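Local coordinates for Gp15 protein (Listeria phage PSA, PDB 6R5W) that serves as the homotrimeric receptor-binding protein of the phage, probably recognising the surface of its Listeria host through its C-terminal head domains, at the interface of chains A and B. Coordinates in Å, arbitrary orientation; residue numbers count along the deposited sequence, not the author numbering. Chains: chain A/B, Gp15 protein.

Contact 1: the interface of chains A and B. Residues chain A 127-128, 135-136; chain B 123-125, 137-138.
Strands 122-127 and 136-141 of the C-terminal beta-rich head of one chain, with the loop residues beside them, meet the same two strands of the next chain, A:Gln136 and A:Ala127 packing against B:Asn138, B:Ser125 and B:Leu123. The polar core is a pair of side-chain amides that run antiparallel alongside one another, their planes turned 54° apart. A:Gln136 donates from NE2 to the side-chain oxygen OD1 of B:Asn138 at 2.9 Å, almost straight at the hydrogen. The acceptor lies in the plane of the glutamine amide, whereas NE2 stands above the carbonyl plane of the asparagine, a tilt in keeping with the angle between the two amides. The glutamine reaches this far because CG sits anti to its carbonyl carbon (chi1 -60°) and the chain runs on extended (chi2 -166°). The same NE2 makes a weak, bent bond to the backbone oxygen of B:Ala137 and passes 3.4 Å from OG of B:Ser125. At its other end the B:Asn138 amide gives ND2 to the backbone oxygen of A:Asn135 at 3.1 Å, so bonds at both OD1 and ND2 fix its flip. Both side chains can donate and accept; the short asparagine keeps its amide close to its own strand with few torsions, and the longer glutamine reaches across to it. Beside the pair, the methyl CB of A:Ala127 lies 3.9 Å from CB of B:Leu123 and 3.4 Å from the backbone C of B:Tyr124; a side chain this small lets the strands come close. Water 1 links the backbone N of A:Ala127, at 3.0 Å, to the backbone O of B:Leu123, at 2.7 Å from the water, bridging the two main chains. Together the amide pair, the methyl contacts and the water probably help to hold neighbouring heads in register within the receptor-binding trimer.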
# COMPACT_ATOMS: atom_id res chain seq x y z
N ALA A 127 2.92 -15.52 23.11
CA ALA A 127 2.10 -16.25 24.05
C ALA A 127 2.31 -17.76 23.93
O ALA A 127 2.53 -18.29 22.84
CB ALA A 127 0.59 -15.93 23.84
N GLN A 128 2.14 -18.46 25.05
CA GLN A 128 1.92 -19.89 25.00
C GLN A 128 0.42 -20.14 25.16
O GLN A 128 -0.35 -19.27 25.60
CB GLN A 128 2.72 -20.64 26.08
CG GLN A 128 4.20 -20.48 25.94
CD GLN A 128 4.98 -21.55 26.81
OE1 GLN A 128 5.16 -21.35 28.03
NE2 GLN A 128 5.33 -22.64 26.20
N ASN A 135 3.13 -18.46 31.42
CA ASN A 135 3.47 -19.28 30.26
C ASN A 135 3.46 -18.43 28.99
O ASN A 135 2.49 -18.40 28.21
CB ASN A 135 2.55 -20.50 30.15
CG ASN A 135 2.87 -21.58 31.22
OD1 ASN A 135 3.99 -21.67 31.69
ND2 ASN A 135 1.87 -22.35 31.62
N GLN A 136 4.62 -17.77 28.74
CA GLN A 136 4.91 -16.99 27.54
C GLN A 136 6.32 -17.39 27.13
O GLN A 136 6.99 -18.16 27.84
CB GLN A 136 4.78 -15.50 27.87
CG GLN A 136 3.32 -15.22 28.36
CD GLN A 136 2.97 -13.77 28.40
OE1 GLN A 136 3.74 -12.94 28.86
NE2 GLN A 136 1.79 -13.42 28.01
N LEU B 123 -2.56 -16.73 18.93
CA LEU B 123 -2.11 -16.46 20.29
C LEU B 123 -1.24 -15.20 20.32
O LEU B 123 -0.28 -15.09 19.54
CB LEU B 123 -1.27 -17.65 20.81
CG LEU B 123 -1.84 -19.04 20.61
CD1 LEU B 123 -0.99 -20.04 21.43
CD2 LEU B 123 -3.29 -19.15 21.00
N TYR B 124 -1.55 -14.27 21.22
CA TYR B 124 -0.84 -13.02 21.40
C TYR B 124 -0.43 -12.79 22.85
O TYR B 124 -1.23 -12.98 23.78
CB TYR B 124 -1.76 -11.83 20.90
CG TYR B 124 -2.01 -11.91 19.44
CD1 TYR B 124 -1.08 -11.40 18.53
CD2 TYR B 124 -3.12 -12.61 18.93
CE1 TYR B 124 -1.24 -11.57 17.21
CE2 TYR B 124 -3.28 -12.77 17.61
CZ TYR B 124 -2.40 -12.24 16.75
OH TYR B 124 -2.60 -12.43 15.42
N SER B 125 0.80 -12.37 23.08
CA SER B 125 1.20 -11.91 24.39
C SER B 125 0.96 -10.41 24.50
O SER B 125 1.30 -9.65 23.59
CB SER B 125 2.68 -12.22 24.66
OG SER B 125 3.11 -11.33 25.65
N ALA B 137 -0.40 -10.72 29.78
CA ALA B 137 -1.62 -11.49 29.45
C ALA B 137 -1.37 -12.37 28.25
O ALA B 137 -0.61 -12.03 27.33
CB ALA B 137 -2.83 -10.58 29.21
N ASN B 138 -2.06 -13.51 28.24
CA ASN B 138 -2.21 -14.36 27.07
C ASN B 138 -3.61 -14.10 26.48
O ASN B 138 -4.62 -14.19 27.21
CB ASN B 138 -2.06 -15.84 27.39
CG ASN B 138 -0.62 -16.25 27.60
OD1 ASN B 138 0.29 -15.68 27.01
ND2 ASN B 138 -0.41 -17.26 28.43
O HOH W 1 2.27 -14.73 20.32

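Contact 2: the interface of chains A and B. Residues chain A 47, 50-51; chain B 46, 49-50, 53.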
# COMPACT_ATOMS: atom_id res chain seq x y z
N LEU A 47 -5.31 3.73 -17.27
CA LEU A 47 -5.84 3.70 -15.92
C LEU A 47 -6.15 2.28 -15.48
O LEU A 47 -5.78 1.87 -14.37
CB LEU A 47 -7.08 4.58 -15.80
CG LEU A 47 -7.82 4.61 -14.47
CD1 LEU A 47 -6.85 5.08 -13.32
CD2 LEU A 47 -9.04 5.50 -14.50
N ALA A 50 -2.99 0.49 -14.81
CA ALA A 50 -2.41 0.97 -13.56
C ALA A 50 -3.09 0.30 -12.37
O ALA A 50 -2.43 -0.19 -11.46
CB ALA A 50 -2.51 2.49 -13.47
N LYS A 51 -4.42 0.26 -12.39
CA LYS A 51 -5.17 -0.38 -11.29
C LYS A 51 -4.81 -1.84 -11.17
O LYS A 51 -4.61 -2.35 -10.05
CB LYS A 51 -6.69 -0.17 -11.50
CG LYS A 51 -7.17 1.25 -11.24
CD LYS A 51 -8.72 1.40 -11.49
CE LYS A 51 -9.15 2.82 -11.14
NZ LYS A 51 -10.59 3.17 -11.39
N ALA B 46 -5.91 10.42 -16.42
CA ALA B 46 -5.74 9.02 -16.10
C ALA B 46 -4.68 8.84 -15.01
O ALA B 46 -4.86 8.03 -14.09
CB ALA B 46 -5.36 8.21 -17.34
N ASP B 49 -6.12 10.09 -11.73
CA ASP B 49 -7.09 9.11 -11.26
C ASP B 49 -6.42 7.85 -10.69
O ASP B 49 -6.95 7.24 -9.72
CB ASP B 49 -8.01 8.69 -12.39
CG ASP B 49 -9.02 9.76 -12.74
OD1 ASP B 49 -9.05 10.77 -12.02
OD2 ASP B 49 -9.81 9.55 -13.69
N ALA B 50 -5.32 7.41 -11.32
CA ALA B 50 -4.56 6.27 -10.80
C ALA B 50 -4.00 6.57 -9.40
O ALA B 50 -4.12 5.74 -8.47
CB ALA B 50 -3.41 5.92 -11.76
N PHE B 53 -6.78 6.64 -6.87
CA PHE B 53 -7.23 5.28 -6.61
C PHE B 53 -6.23 4.57 -5.68
O PHE B 53 -6.64 3.87 -4.73
CB PHE B 53 -7.38 4.50 -7.90
CG PHE B 53 -7.48 2.99 -7.71
CD1 PHE B 53 -8.68 2.40 -7.40
CD2 PHE B 53 -6.35 2.19 -7.86
CE1 PHE B 53 -8.77 1.01 -7.22
CE2 PHE B 53 -6.42 0.77 -7.68
CZ PHE B 53 -7.64 0.19 -7.37
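With CG anti to the backbone N (chi1 177°), A:Leu47 sends its branched end across to helix 36-57 of chain B, and B:Phe53, whose CG is likewise anti to the backbone N (chi1 165°), offers a ring face to A:Lys51. Both chains contribute the same helix to a parallel coiled-coil stalk. The leucine methyl CD1 settles against the backbone of B:Ala50, 3.6 Å from its CA, while CD2 lies alongside CB of B:Asp49 at 4.0 Å; the two side chains lie roughly perpendicular. A branched leucine suits this position because its two methyls can touch neighbouring residues of the partner helix at once. Alanine suits the place where the two helices approach: the CB atoms of A:Ala50 and B:Ala50 meet at 3.9 Å, and their small size lets the helices come near. One step along, the extended chain of A:Lys51 lies over the phenylalanine ring. Its CG stands 3.7 Å from the ring centroid in a CH-pi contact, displaced toward the rim, and CE reaches CD1 of B:Phe53 at 3.8 Å. The lysine thus uses its methylenes as an apolar cover and carries NZ beyond the ring, 6.8 Å from OD2 of B:Asp49, where any attraction would be long-range. This packing helps hold the helices together in the stalk that bears the heads of the trimer.

The C-alpha centres of contact 1 and contact 2 lie about 43 Å apart, and the two share no residue. Both join chains A and B within the C-terminal part of the longer receptor-binding protein, but through different elements: contact 1 uses strands of the head and the loop residues beside them, contact 2 the long helix before it. The chains thus meet at two levels, stalk and head. Repeated between copies of the homotrimer, this two-level association probably keeps the heads firmly oriented on the stalk, so that the trimer can present them together to the host surface.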